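Local atomic coordinates of conserved hypothetical protein (Pseudomonas aeruginosa, PDB entry 1YLL), a protein that is of unknown function but belongs to the HutD family of the cupin clan, with a fold rich in beta strands and without helices. Residues S56-G60 against Y61-I65. Numbering follows the deposited sequence.
Sequences SGFAG and YQRII
Phe58 and Tyr61 are the ends of a type II beta turn that leads into strand 62-69 of this cupin-clan beta fold. The turn lies in the loop from strand 53-55 to strand 62-69, which belong to two different antiparallel sheets. Tyr61 N donates to Phe58 O at 3.1 Å, with an N-H...O angle of 159°. Gly60 takes a positive phi, a backbone conformation that suits glycine at this place in a type II turn.

The tight part gathers round Phe58. Tyr61 CG stands anti to its own carbonyl carbon (chi1 -68°), which sets the ring alongside the turn. Its CD1 lies 3.9 Å from Phe58 CB and meets the edge of the Phe58 ring. The same CD1 comes within 3.4 Å of Ala59 O, while Phe58 O sits at the edge of the tyrosine ring. Tyr61 is buried, and its hydroxyl is hydrogen-bonded to Phe40 O. The Phe40 ring also meets the tyrosine ring and touches Phe58. Gly60 N is hydrogen-bonded to Asp96 OD1. The buried Arg63 chain bends at chi3 and crosses the Phe58 side chain at about a right angle. Phe58 CE1 lies over one face of the guanidinium, whose plane is turned 71° from the ring. Arg63 NH1 approaches Phe58 CD1 to 3.7 Å. Arg63 NH2 is hydrogen-bonded to Asn112 OD1 on the adjacent strand 108-115, which helps fix the group's rotation.

The looser side is at Ser56, which is exposed. Ser56 O comes no nearer than 3.9 Å to Arg63 NH1, and two waters link them. Each water donates to Ser56 O at 2.8 Å and accepts from Arg63 NH1 at 2.9 Å; water 1 lies in the guanidinium plane.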
loop_
_atom_site.group_PDB
_atom_site.type_symbol
_atom_site.label_atom_id
_atom_site.label_comp_id
_atom_site.label_asym_id
_atom_site.label_seq_id
_atom_site.Cartn_x
_atom_site.Cartn_y
_atom_site.Cartn_z
ATOM N N SER D 56 -35.739 -16.053 -16.330
ATOM C CA SER D 56 -36.478 -16.684 -15.249
ATOM C C SER D 56 -36.651 -15.670 -14.133
ATOM O O SER D 56 -35.813 -14.781 -13.942
ATOM C CB SER D 56 -35.700 -17.895 -14.734
ATOM O OG SER D 56 -35.547 -18.865 -15.763
ATOM N N GLY D 57 -37.724 -15.816 -13.373
ATOM C CA GLY D 57 -37.989 -14.870 -12.307
ATOM C C GLY D 57 -37.264 -15.108 -11.004
ATOM O O GLY D 57 -36.876 -16.222 -10.662
ATOM N N PHE D 58 -37.093 -14.023 -10.274
ATOM C CA PHE D 58 -36.460 -14.070 -8.960
ATOM C C PHE D 58 -37.444 -13.262 -8.176
ATOM O O PHE D 58 -37.243 -12.088 -7.864
ATOM C CB PHE D 58 -35.082 -13.408 -8.997
ATOM C CG PHE D 58 -33.978 -14.333 -9.472
ATOM C CD1 PHE D 58 -33.678 -14.459 -10.826
ATOM C CD2 PHE D 58 -33.231 -15.058 -8.557
ATOM C CE1 PHE D 58 -32.637 -15.292 -11.246
ATOM C CE2 PHE D 58 -32.182 -15.904 -8.955
ATOM C CZ PHE D 58 -31.884 -16.014 -10.314
ATOM N N ALA D 59 -38.570 -13.909 -7.891
ATOM C CA ALA D 59 -39.655 -13.283 -7.163
ATOM C C ALA D 59 -39.214 -12.616 -5.873
ATOM O O ALA D 59 -38.546 -13.242 -5.035
ATOM C CB ALA D 59 -40.721 -14.331 -6.844
ATOM N N GLY D 60 -39.622 -11.361 -5.711
ATOM C CA GLY D 60 -39.313 -10.618 -4.506
ATOM C C GLY D 60 -37.966 -9.918 -4.471
ATOM O O GLY D 60 -37.705 -9.111 -3.570
ATOM N N TYR D 61 -37.118 -10.206 -5.456
ATOM C CA TYR D 61 -35.787 -9.610 -5.514
ATOM C C TYR D 61 -35.669 -8.443 -6.465
ATOM O O TYR D 61 -36.420 -8.344 -7.441
ATOM C CB TYR D 61 -34.756 -10.635 -5.985
ATOM C CG TYR D 61 -34.481 -11.764 -5.038
ATOM C CD1 TYR D 61 -35.151 -12.984 -5.168
ATOM C CD2 TYR D 61 -33.529 -11.638 -4.034
ATOM C CE1 TYR D 61 -34.860 -14.062 -4.313
ATOM C CE2 TYR D 61 -33.221 -12.695 -3.174
ATOM C CZ TYR D 61 -33.880 -13.914 -3.319
ATOM O OH TYR D 61 -33.520 -14.991 -2.541
ATOM N N GLN D 62 -34.720 -7.549 -6.155
ATOM C CA GLN D 62 -34.377 -6.409 -7.019
ATOM C C GLN D 62 -33.167 -6.899 -7.831
ATOM O O GLN D 62 -32.297 -7.560 -7.311
ATOM C CB GLN D 62 -33.925 -5.211 -6.179
ATOM C CG GLN D 62 -33.359 -4.065 -7.004
ATOM C CD GLN D 62 -34.407 -3.467 -7.904
ATOM O OE1 GLN D 62 -34.235 -3.356 -9.126
ATOM N NE2 GLN D 62 -35.500 -3.057 -7.302
ATOM N N ARG D 63 -33.135 -6.563 -9.101
ATOM C CA ARG D 63 -32.012 -6.978 -9.944
ATOM C C ARG D 63 -31.355 -5.769 -10.575
ATOM O O ARG D 63 -32.003 -4.767 -10.892
ATOM C CB ARG D 63 -32.503 -7.911 -11.069
ATOM C CG ARG D 63 -33.145 -9.225 -10.594
ATOM C CD ARG D 63 -33.299 -10.226 -11.755
ATOM N NE ARG D 63 -32.005 -10.526 -12.383
ATOM C CZ ARG D 63 -31.825 -11.474 -13.301
ATOM N NH1 ARG D 63 -32.851 -12.211 -13.700
ATOM N NH2 ARG D 63 -30.612 -11.701 -13.819
ATOM N N ILE D 64 -30.037 -5.866 -10.750
ATOM C CA ILE D 64 -29.313 -4.826 -11.490
ATOM C C ILE D 64 -28.409 -5.659 -12.407
ATOM O O ILE D 64 -27.599 -6.464 -11.934
ATOM C CB ILE D 64 -28.439 -3.943 -10.614
ATOM C CG1 ILE D 64 -29.274 -3.318 -9.483
ATOM C CG2 ILE D 64 -27.837 -2.825 -11.476
ATOM C CD1 ILE D 64 -28.483 -2.232 -8.702
ATOM N N ILE D 65 -28.531 -5.455 -13.717
ATOM C CA ILE D 65 -27.729 -6.230 -14.653
ATOM C C ILE D 65 -26.893 -5.286 -15.504
ATOM O O ILE D 65 -27.302 -4.161 -15.775
ATOM C CB ILE D 65 -28.672 -7.048 -15.582
ATOM C CG1 ILE D 65 -27.870 -8.001 -16.455
ATOM C CG2 ILE D 65 -29.524 -6.098 -16.425
ATOM C CD1 ILE D 65 -28.708 -9.162 -16.899
HETATM O O HOH W 1 -35.700 -12.115 -12.983
HETATM O O HOH W 2 -33.190 -14.832 -14.897
#